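Local coordinates for extracellular protein containing a SCP domain (Bacillus anthracis, PDB 4IFA) that is of unknown function but, as an extracellular protein carrying an SCP domain, may contribute to the virulence of the bacterium, at residues 222-227 with 330-335; 123-128 with 166-171; 179-184 with 298-303. All blocks are in the same frame, centred on the assembly; numbering follows the deposited sequence. Where two conformers were deposited one is given.

Interaction 1: 222-227 with 330-335; sequences QQIFDL and KFYTQN
Ile224 reaches from its helix to Tyr332 and Gln334 on the facing strand, and its two arms divide the work. The apolar part belongs to the longer arm: CD1 of Ile224 lies 3.9 Å from CD1 of Tyr332, approaching the ring obliquely, with the two side chains crossing at about a right angle. The shorter arm, CG2, is placed opposite the backbone N (chi1 of -72° for CG1) and faces the glutamine. Here a methyl group meets an amide: CG2 of Ile224 is 3.5 Å from NE2 of Gln334 and 4.1 Å from its CG, a van der Waals contact between methyl and amide.

This is helix-on-sheet packing in the alpha-beta-alpha sandwich of the SCP (CAP) fold. Helix 210-234 lies against one face of the sheet holding strand 331-338, while Phe331 and Thr333 turn to helix 244-260 on the other. Ile224 also rests on Val325 of the adjoining strand, and Tyr332 and Gln334 both pack on Trp305 of helix 298-306.

Polar bonds act from outside the contact. OE1 of Gln334 is hydrogen-bonded to ND2 of Asn290, which helps to fix which end of the amide meets the methyl, and OH of Tyr332 is hydrogen-bonded to the carbonyl oxygen of His295.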
loop_
_atom_site.group_PDB
_atom_site.type_symbol
_atom_site.label_atom_id
_atom_site.label_comp_id
_atom_site.label_asym_id
_atom_site.label_seq_id
_atom_site.Cartn_x
_atom_site.Cartn_y
_atom_site.Cartn_z
ATOM N N GLN A 222 3.821 -7.137 -6.385
ATOM C CA GLN A 222 2.463 -7.436 -6.849
ATOM C C GLN A 222 1.431 -6.521 -6.194
ATOM O O GLN A 222 0.495 -6.076 -6.834
ATOM C CB GLN A 222 2.092 -8.899 -6.626
ATOM C CG GLN A 222 0.728 -9.209 -7.213
ATOM C CD GLN A 222 0.691 -9.132 -8.716
ATOM O OE1 GLN A 222 1.659 -9.487 -9.392
ATOM N NE2 GLN A 222 -0.441 -8.701 -9.251
ATOM N N GLN A 223 1.604 -6.208 -4.927
ATOM C CA GLN A 223 0.665 -5.265 -4.259
ATOM C C GLN A 223 0.722 -3.906 -4.956
ATOM O O GLN A 223 -0.315 -3.311 -5.247
ATOM C CB GLN A 223 0.946 -5.126 -2.772
ATOM C CG GLN A 223 0.722 -6.415 -2.005
ATOM C CD GLN A 223 1.113 -6.304 -0.591
ATOM O OE1 GLN A 223 1.160 -5.246 0.014
ATOM N NE2 GLN A 223 1.349 -7.468 0.003
ATOM N N ILE A 224 1.921 -3.393 -5.234
ATOM C CA ILE A 224 1.997 -2.117 -5.933
ATOM C C ILE A 224 1.284 -2.227 -7.275
ATOM O O ILE A 224 0.598 -1.278 -7.702
ATOM C CB ILE A 224 3.471 -1.635 -6.102
ATOM C CG1 ILE A 224 4.014 -1.173 -4.757
ATOM C CG2 ILE A 224 3.566 -0.504 -7.167
ATOM C CD1 ILE A 224 5.561 -0.971 -4.741
ATOM N N PHE A 225 1.519 -3.288 -8.021
ATOM C CA PHE A 225 0.838 -3.479 -9.302
ATOM C C PHE A 225 -0.682 -3.427 -9.214
ATOM O O PHE A 225 -1.336 -2.617 -9.883
ATOM C CB PHE A 225 1.320 -4.759 -9.977
ATOM C CG PHE A 225 0.586 -5.093 -11.222
ATOM C CD1 PHE A 225 0.879 -4.446 -12.439
ATOM C CD2 PHE A 225 -0.419 -6.037 -11.220
ATOM C CE1 PHE A 225 0.172 -4.754 -13.602
ATOM C CE2 PHE A 225 -1.117 -6.337 -12.389
ATOM C CZ PHE A 225 -0.810 -5.699 -13.577
ATOM N N ASP A 226 -1.246 -4.258 -8.366
ATOM C CA ASP A 226 -2.699 -4.287 -8.233
ATOM C C ASP A 226 -3.259 -2.954 -7.731
ATOM O O ASP A 226 -4.304 -2.496 -8.209
ATOM C CB ASP A 226 -3.122 -5.389 -7.266
ATOM C CG ASP A 226 -2.982 -6.762 -7.826
ATOM O OD1 ASP A 226 -3.058 -6.949 -9.053
ATOM O OD2 ASP A 226 -2.849 -7.737 -7.021
ATOM N N LEU A 227 -2.586 -2.332 -6.759
ATOM C CA LEU A 227 -3.093 -1.103 -6.181
ATOM C C LEU A 227 -2.938 0.048 -7.174
ATOM O O LEU A 227 -3.691 1.007 -7.115
ATOM C CB LEU A 227 -2.395 -0.852 -4.832
ATOM C CG LEU A 227 -2.680 -1.884 -3.753
ATOM C CD1 LEU A 227 -1.727 -1.644 -2.552
ATOM C CD2 LEU A 227 -4.146 -1.753 -3.336
ATOM N N LYS A 330 13.995 -1.885 0.830
ATOM C CA LYS A 330 13.014 -0.799 0.810
ATOM C C LYS A 330 13.242 0.202 -0.302
ATOM O O LYS A 330 13.002 1.380 -0.126
ATOM C CB LYS A 330 12.890 -0.135 2.206
ATOM C CG LYS A 330 12.369 -1.142 3.264
ATOM C CD LYS A 330 12.129 -0.463 4.581
ATOM C CE LYS A 330 11.683 -1.466 5.621
ATOM N NZ LYS A 330 11.706 -0.865 6.994
ATOM N N PHE A 331 13.694 -0.292 -1.473
ATOM C CA PHE A 331 13.818 0.507 -2.681
ATOM C C PHE A 331 12.768 -0.054 -3.634
ATOM O O PHE A 331 12.761 -1.253 -3.927
ATOM C CB PHE A 331 15.254 0.428 -3.268
ATOM C CG PHE A 331 16.261 1.236 -2.505
ATOM C CD1 PHE A 331 16.700 2.474 -2.981
ATOM C CD2 PHE A 331 16.684 0.814 -1.254
ATOM C CE1 PHE A 331 17.562 3.231 -2.234
ATOM C CE2 PHE A 331 17.575 1.573 -0.519
ATOM C CZ PHE A 331 17.976 2.782 -1.024
ATOM N N TYR A 332 11.903 0.833 -4.099
ATOM C CA TYR A 332 10.746 0.497 -4.913
ATOM C C TYR A 332 10.770 1.243 -6.218
ATOM O O TYR A 332 10.934 2.473 -6.245
ATOM C CB TYR A 332 9.458 0.941 -4.172
ATOM C CG TYR A 332 9.360 0.504 -2.713
ATOM C CD1 TYR A 332 8.691 -0.670 -2.354
ATOM C CD2 TYR A 332 9.893 1.276 -1.699
ATOM C CE1 TYR A 332 8.568 -1.065 -1.053
ATOM C CE2 TYR A 332 9.781 0.863 -0.361
ATOM C CZ TYR A 332 9.117 -0.294 -0.044
ATOM O OH TYR A 332 9.010 -0.709 1.267
ATOM N N THR A 333 10.664 0.501 -7.335
ATOM C CA THR A 333 10.685 1.093 -8.658
ATOM C C THR A 333 9.535 0.604 -9.520
ATOM O O THR A 333 9.340 -0.595 -9.672
ATOM C CB THR A 333 12.010 0.729 -9.390
ATOM O OG1 THR A 333 13.133 1.244 -8.659
ATOM C CG2 THR A 333 12.087 1.280 -10.803
ATOM N N GLN A 334 8.800 1.555 -10.088
ATOM C CA GLN A 334 7.817 1.279 -11.137
ATOM C C GLN A 334 8.431 1.674 -12.459
ATOM O O GLN A 334 8.902 2.816 -12.605
ATOM C CB GLN A 334 6.553 2.121 -10.964
ATOM C CG GLN A 334 5.663 1.748 -9.806
ATOM C CD GLN A 334 4.475 2.685 -9.655
ATOM O OE1 GLN A 334 4.612 3.909 -9.738
ATOM N NE2 GLN A 334 3.273 2.114 -9.450
ATOM N N ASN A 335 8.357 0.775 -13.445
ATOM C CA ASN A 335 8.704 1.101 -14.822
ATOM C C ASN A 335 7.448 0.873 -15.668
ATOM O O ASN A 335 6.924 -0.238 -15.799
ATOM C CB ASN A 335 9.918 0.332 -15.349
ATOM C CG ASN A 335 11.244 0.844 -14.806
ATOM O OD1 ASN A 335 11.329 1.886 -14.080
ATOM N ND2 ASN A 335 12.298 0.118 -15.134
#

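Interaction 2: 123-128 with 166-171; sequences EDVYKK and AQLYFD
Val125 meets the edge of the Phe170 ring at CZ and, with one branch, also touches Leu168; a single helix residue thus spans two residues of the strand. Its CG2 comes 3.8 Å from CZ of Phe170 and 4.1 Å from CE1 of the same ring, at the rim and near the ring plane. CB of Val125 lies in that plane too, 3.9 Å from CZ of Phe170. The other branch, CG1, does double duty, touching CD1 of Leu168 at 3.7 Å as well as CZ of Phe170 at 3.9 Å. Whereas valine and phenylalanine approach from opposite directions, the valine at the ring edge, valine and leucine slide past one another.

With CG1 of Val125 anti to the backbone N (chi1 169°), CG2 lies beside that nitrogen, and both methyls come to CZ near the ring plane. On the strand, Leu168 and Phe170 are two residues apart and therefore leave the same face.

In the next shell, the Phe170 ring meets that of Tyr122 edge-to-face, Leu177 of the adjacent strand touches both Leu168 and Phe170, and Tyr116 and Glu120 pack against Val125. All of this belongs to the CAP-associated N-terminal part of the chain. Helix 122-128 packs on one face of the antiparallel sheet at strand 164-171, which runs between strands 158-161 and 176-183, whereas Tyr169 leaves the other face to pack on helix 298-306.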
loop_
_atom_site.group_PDB
_atom_site.type_symbol
_atom_site.label_atom_id
_atom_site.label_comp_id
_atom_site.label_asym_id
_atom_site.label_seq_id
_atom_site.Cartn_x
_atom_site.Cartn_y
_atom_site.Cartn_z
ATOM N N GLU A 123 -12.636 16.704 4.852
ATOM C CA GLU A 123 -13.343 17.573 5.821
ATOM C C GLU A 123 -14.424 16.778 6.570
ATOM O O GLU A 123 -14.705 17.071 7.731
ATOM C CB GLU A 123 -13.829 18.890 5.174
ATOM C CG GLU A 123 -14.856 18.726 4.127
ATOM C CD GLU A 123 -15.291 20.012 3.456
ATOM O OE1 GLU A 123 -16.404 19.976 2.885
ATOM O OE2 GLU A 123 -14.590 21.044 3.516
ATOM N N ASP A 124 -15.080 15.854 5.892
ATOM C CA ASP A 124 -16.125 15.043 6.538
ATOM C C ASP A 124 -15.552 13.957 7.423
ATOM O O ASP A 124 -16.098 13.687 8.503
ATOM C CB ASP A 124 -17.027 14.428 5.483
ATOM C CG ASP A 124 -17.775 15.482 4.686
ATOM O OD1 ASP A 124 -18.243 16.494 5.264
ATOM O OD2 ASP A 124 -17.932 15.340 3.458
ATOM N N VAL A 125 -14.419 13.378 7.035
ATOM C CA VAL A 125 -13.742 12.383 7.856
ATOM C C VAL A 125 -13.286 13.033 9.174
ATOM O O VAL A 125 -13.511 12.488 10.236
ATOM C CB VAL A 125 -12.552 11.777 7.114
ATOM C CG1 VAL A 125 -11.664 10.933 8.039
ATOM C CG2 VAL A 125 -13.027 10.971 5.908
ATOM N N TYR A 126 -12.695 14.235 9.096
ATOM C CA TYR A 126 -12.145 14.905 10.262
ATOM C C TYR A 126 -13.209 15.258 11.240
ATOM O O TYR A 126 -13.067 14.979 12.414
ATOM C CB TYR A 126 -11.425 16.201 9.843
ATOM C CG TYR A 126 -10.706 16.898 10.982
ATOM C CD1 TYR A 126 -9.333 16.795 11.152
ATOM C CD2 TYR A 126 -11.405 17.676 11.876
ATOM C CE1 TYR A 126 -8.697 17.451 12.208
ATOM C CE2 TYR A 126 -10.785 18.308 12.932
ATOM C CZ TYR A 126 -9.432 18.174 13.098
ATOM O OH TYR A 126 -8.859 18.870 14.167
ATOM N N LYS A 127 -14.273 15.853 10.716
ATOM C CA LYS A 127 -15.333 16.411 11.536
ATOM C C LYS A 127 -15.932 15.400 12.466
ATOM O O LYS A 127 -16.297 15.742 13.603
ATOM C CB LYS A 127 -16.429 16.955 10.630
ATOM C CG LYS A 127 -17.345 17.938 11.295
ATOM C CD LYS A 127 -18.400 18.406 10.325
ATOM C CE LYS A 127 -17.817 19.167 9.147
ATOM N NZ LYS A 127 -18.888 19.646 8.246
ATOM N N LYS A 128 -16.055 14.158 12.009
ATOM C CA LYS A 128 -16.720 13.149 12.827
ATOM C C LYS A 128 -15.817 12.652 13.964
ATOM O O LYS A 128 -16.321 12.140 14.973
ATOM C CB LYS A 128 -17.354 12.004 11.958
ATOM C CG LYS A 128 -16.415 11.023 11.344
ATOM C CD LYS A 128 -17.109 10.017 10.380
ATOM C CE LYS A 128 -17.569 10.650 9.048
ATOM N NZ LYS A 128 -18.304 9.777 8.047
ATOM N N ALA A 166 -6.493 2.950 13.024
ATOM C CA ALA A 166 -6.795 3.012 11.592
ATOM C C ALA A 166 -5.983 4.145 11.007
ATOM O O ALA A 166 -6.102 5.275 11.442
ATOM C CB ALA A 166 -8.279 3.263 11.307
ATOM N N GLN A 167 -5.140 3.834 10.041
ATOM C CA GLN A 167 -4.385 4.835 9.285
ATOM C C GLN A 167 -5.228 5.118 8.042
ATOM O O GLN A 167 -5.522 4.214 7.256
ATOM C CB GLN A 167 -3.019 4.285 8.886
ATOM C CG GLN A 167 -2.039 5.230 8.195
ATOM C CD GLN A 167 -0.670 4.548 7.950
ATOM O OE1 GLN A 167 -0.561 3.320 7.887
ATOM N NE2 GLN A 167 0.354 5.359 7.756
ATOM N N LEU A 168 -5.578 6.381 7.856
ATOM C CA LEU A 168 -6.522 6.799 6.808
ATOM C C LEU A 168 -5.741 7.438 5.679
ATOM O O LEU A 168 -5.292 8.572 5.798
ATOM C CB LEU A 168 -7.569 7.759 7.384
ATOM C CG LEU A 168 -8.325 7.282 8.635
ATOM C CD1 LEU A 168 -9.257 8.405 9.138
ATOM C CD2 LEU A 168 -9.111 6.028 8.352
ATOM N N TYR A 169 -5.596 6.711 4.572
ATOM C CA TYR A 169 -4.807 7.196 3.454
ATOM C C TYR A 169 -5.667 8.046 2.525
ATOM O O TYR A 169 -6.685 7.589 1.992
ATOM C CB TYR A 169 -4.193 6.040 2.674
ATOM C CG TYR A 169 -2.975 5.380 3.288
ATOM C CD1 TYR A 169 -1.761 6.054 3.354
ATOM C CD2 TYR A 169 -2.997 4.051 3.722
ATOM C CE1 TYR A 169 -0.627 5.470 3.845
ATOM C CE2 TYR A 169 -1.844 3.449 4.198
ATOM C CZ TYR A 169 -0.680 4.158 4.261
ATOM O OH TYR A 169 0.514 3.574 4.666
ATOM N N PHE A 170 -5.229 9.289 2.321
ATOM C CA PHE A 170 -5.902 10.237 1.426
ATOM C C PHE A 170 -5.065 10.534 0.178
ATOM O O PHE A 170 -3.839 10.488 0.214
ATOM C CB PHE A 170 -6.140 11.561 2.141
ATOM C CG PHE A 170 -7.236 11.514 3.136
ATOM C CD1 PHE A 170 -8.541 11.786 2.758
ATOM C CD2 PHE A 170 -6.992 11.136 4.445
ATOM C CE1 PHE A 170 -9.599 11.686 3.691
ATOM C CE2 PHE A 170 -8.021 11.042 5.356
ATOM C CZ PHE A 170 -9.315 11.303 4.979
ATOM N N ASP A 171 -5.774 10.872 -0.888
ATOM C CA ASP A 171 -5.219 11.556 -2.034
ATOM C C ASP A 171 -5.440 13.031 -1.716
ATOM O O ASP A 171 -6.579 13.502 -1.738
ATOM C CB ASP A 171 -6.005 11.135 -3.278
ATOM C CG ASP A 171 -5.548 11.860 -4.519
ATOM O OD1 ASP A 171 -5.098 13.030 -4.428
ATOM O OD2 ASP A 171 -5.572 11.228 -5.605
#

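Interaction 3: 179-184 with 298-303; sequences GVRYMD and GVAALQ
Arg181 extends from its strand to the first turn of helix 298-306, where one guanidinium nitrogen lies against Val299 and Ala300. The van der Waals part is small: NH2 of Arg181 is 3.6 Å from CG1 of Val299 and 3.7 Å from its CB, the valine meeting the flat group obliquely. CB of Ala300 is 4.1 Å from the same NH2 of Arg181. The backbone N of Ala300 sits at the guanidinium edge, 3.8 Å from NH2 of Arg181, a packing contact. The arginine leaves its strand with CG anti to the backbone N (chi1 -172°) and bends at chi3 (-63°), which turns the guanidinium to the helix start.

The contact joins the CAP-associated N-terminal part, whose antiparallel sheet includes strand 176-183, to the SCP part, which holds helix 298-306. Val299 bridges them further, touching Tyr105 on the sheet and Leu227 on helix 210-234.

Charge supplies the stronger grip. NH1 of Arg181 forms a salt bridge with OD2 of Asp297, the residue immediately before the helix, and OD1 of the same carboxylate accepts a hydrogen bond from the backbone N of Ala300. Two firm bonds and one weak one restrain the rotation of the guanidinium: besides the salt bridge, NH2 of Arg181 is hydrogen-bonded to OH of Tyr169, and NE weakly to OE1 of Gln167, both on the neighbouring strand.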
loop_
_atom_site.group_PDB
_atom_site.type_symbol
_atom_site.label_atom_id
_atom_site.label_comp_id
_atom_site.label_asym_id
_atom_site.label_seq_id
_atom_site.Cartn_x
_atom_site.Cartn_y
_atom_site.Cartn_z
ATOM N N GLY A 179 -7.687 4.676 1.014
ATOM C CA GLY A 179 -7.365 3.376 1.658
ATOM C C GLY A 179 -7.413 3.482 3.148
ATOM O O GLY A 179 -7.357 4.590 3.694
ATOM N N VAL A 180 -7.555 2.321 3.822
ATOM C CA VAL A 180 -7.560 2.301 5.285
ATOM C C VAL A 180 -6.657 1.137 5.704
ATOM O O VAL A 180 -6.873 0.002 5.279
ATOM C CB VAL A 180 -8.966 2.074 5.870
ATOM C CG1 VAL A 180 -8.918 1.983 7.386
ATOM C CG2 VAL A 180 -9.921 3.223 5.437
ATOM N N ARG A 181 -5.659 1.442 6.541
ATOM C CA ARG A 181 -4.794 0.418 7.125
ATOM C C ARG A 181 -5.102 0.278 8.597
ATOM O O ARG A 181 -4.742 1.126 9.381
ATOM C CB ARG A 181 -3.295 0.725 6.900
ATOM C CG ARG A 181 -2.392 -0.410 7.321
ATOM C CD ARG A 181 -0.981 0.075 7.582
ATOM N NE ARG A 181 -0.267 0.649 6.439
ATOM C CZ ARG A 181 0.567 0.013 5.617
ATOM N NH1 ARG A 181 0.761 -1.275 5.694
ATOM N NH2 ARG A 181 1.199 0.694 4.666
ATOM N N TYR A 182 -5.731 -0.837 8.990
ATOM C CA TYR A 182 -6.003 -1.120 10.369
ATOM C C TYR A 182 -4.782 -1.826 10.953
ATOM O O TYR A 182 -4.190 -2.662 10.273
ATOM C CB TYR A 182 -7.180 -2.074 10.506
ATOM C CG TYR A 182 -8.485 -1.490 9.983
ATOM C CD1 TYR A 182 -9.090 -0.433 10.626
ATOM C CD2 TYR A 182 -9.134 -2.036 8.879
ATOM C CE1 TYR A 182 -10.297 0.111 10.160
ATOM C CE2 TYR A 182 -10.328 -1.536 8.432
ATOM C CZ TYR A 182 -10.929 -0.480 9.075
ATOM O OH TYR A 182 -12.129 0.017 8.602
HETATM N N MSE A 183 -4.413 -1.445 12.168
HETATM C CA MSE A 183 -3.271 -2.063 12.853
HETATM C C MSE A 183 -3.499 -2.200 14.324
HETATM O O MSE A 183 -4.040 -1.291 14.938
HETATM C CB MSE A 183 -2.043 -1.163 12.692
HETATM C CG MSE A 183 -1.552 -0.980 11.274
HETATM SE SE MSE A 183 -0.014 0.300 11.168
HETATM C CE MSE A 183 -1.074 1.893 11.256
ATOM N N ASP A 184 -3.091 -3.326 14.906
ATOM C CA ASP A 184 -3.071 -3.456 16.363
ATOM C C ASP A 184 -1.835 -2.666 16.881
ATOM O O ASP A 184 -1.033 -2.136 16.088
ATOM C CB ASP A 184 -3.123 -4.944 16.828
ATOM C CG ASP A 184 -1.915 -5.773 16.410
ATOM O OD1 ASP A 184 -0.940 -5.259 15.814
ATOM O OD2 ASP A 184 -1.946 -6.993 16.697
ATOM N N GLY A 298 5.128 -1.558 0.246
ATOM C CA GLY A 298 4.673 -1.121 -1.069
ATOM C C GLY A 298 3.466 -0.230 -1.009
ATOM O O GLY A 298 3.373 0.742 -1.787
ATOM N N VAL A 299 2.508 -0.548 -0.145
ATOM C CA VAL A 299 1.323 0.281 0.088
ATOM C C VAL A 299 1.748 1.701 0.427
ATOM O O VAL A 299 1.252 2.668 -0.164
ATOM C CB VAL A 299 0.437 -0.314 1.198
ATOM C CG1 VAL A 299 -0.642 0.701 1.628
ATOM C CG2 VAL A 299 -0.184 -1.630 0.729
ATOM N N ALA A 300 2.707 1.857 1.342
ATOM C CA ALA A 300 3.173 3.175 1.737
ATOM C C ALA A 300 3.896 3.893 0.616
ATOM O O ALA A 300 3.676 5.110 0.370
ATOM C CB ALA A 300 4.086 3.063 2.988
ATOM N N ALA A 301 4.737 3.180 -0.126
ATOM C CA ALA A 301 5.431 3.806 -1.268
ATOM C C ALA A 301 4.462 4.318 -2.296
ATOM O O ALA A 301 4.603 5.442 -2.784
ATOM C CB ALA A 301 6.405 2.829 -1.948
ATOM N N LEU A 302 3.471 3.519 -2.648
ATOM C CA LEU A 302 2.500 3.926 -3.674
ATOM C C LEU A 302 1.703 5.182 -3.225
ATOM O O LEU A 302 1.393 6.084 -4.045
ATOM C CB LEU A 302 1.559 2.769 -4.023
ATOM C CG LEU A 302 0.486 3.054 -5.049
ATOM C CD1 LEU A 302 1.104 3.468 -6.371
ATOM C CD2 LEU A 302 -0.340 1.784 -5.218
ATOM N N GLN A 303 1.364 5.273 -1.939
ATOM C CA GLN A 303 0.643 6.440 -1.435
ATOM C C GLN A 303 1.529 7.682 -1.486
ATOM O O GLN A 303 1.034 8.799 -1.655
ATOM C CB GLN A 303 0.046 6.187 -0.056
ATOM C CG GLN A 303 -1.152 5.262 -0.126
ATOM C CD GLN A 303 -2.271 5.861 -0.952
ATOM O OE1 GLN A 303 -2.748 5.267 -1.935
ATOM N NE2 GLN A 303 -2.692 7.054 -0.574
#

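All three contacts are buried pairings of a helix with a strand, though Ala300 of interaction 3 is partly exposed, and their chemistry follows their place. Interaction 2 lies within the N-terminal part, its centre about 17 Å from the centre of the chain, and is wholly apolar; interaction 1, inside the SCP part, mixes a methyl with an amide. Interaction 3, its centre about 4 Å from that of the chain, joins the two parts through a cation. Interactions 2 and 3 share a sheet through adjacent strands, linked where Gln167 N lies 2.8 Å from Arg181 O. Interactions 1 and 3 touch mainly through their helices, CB of Leu227 lying 3.4 Å from CD2 of Leu302, whereas interactions 1 and 2 do not meet.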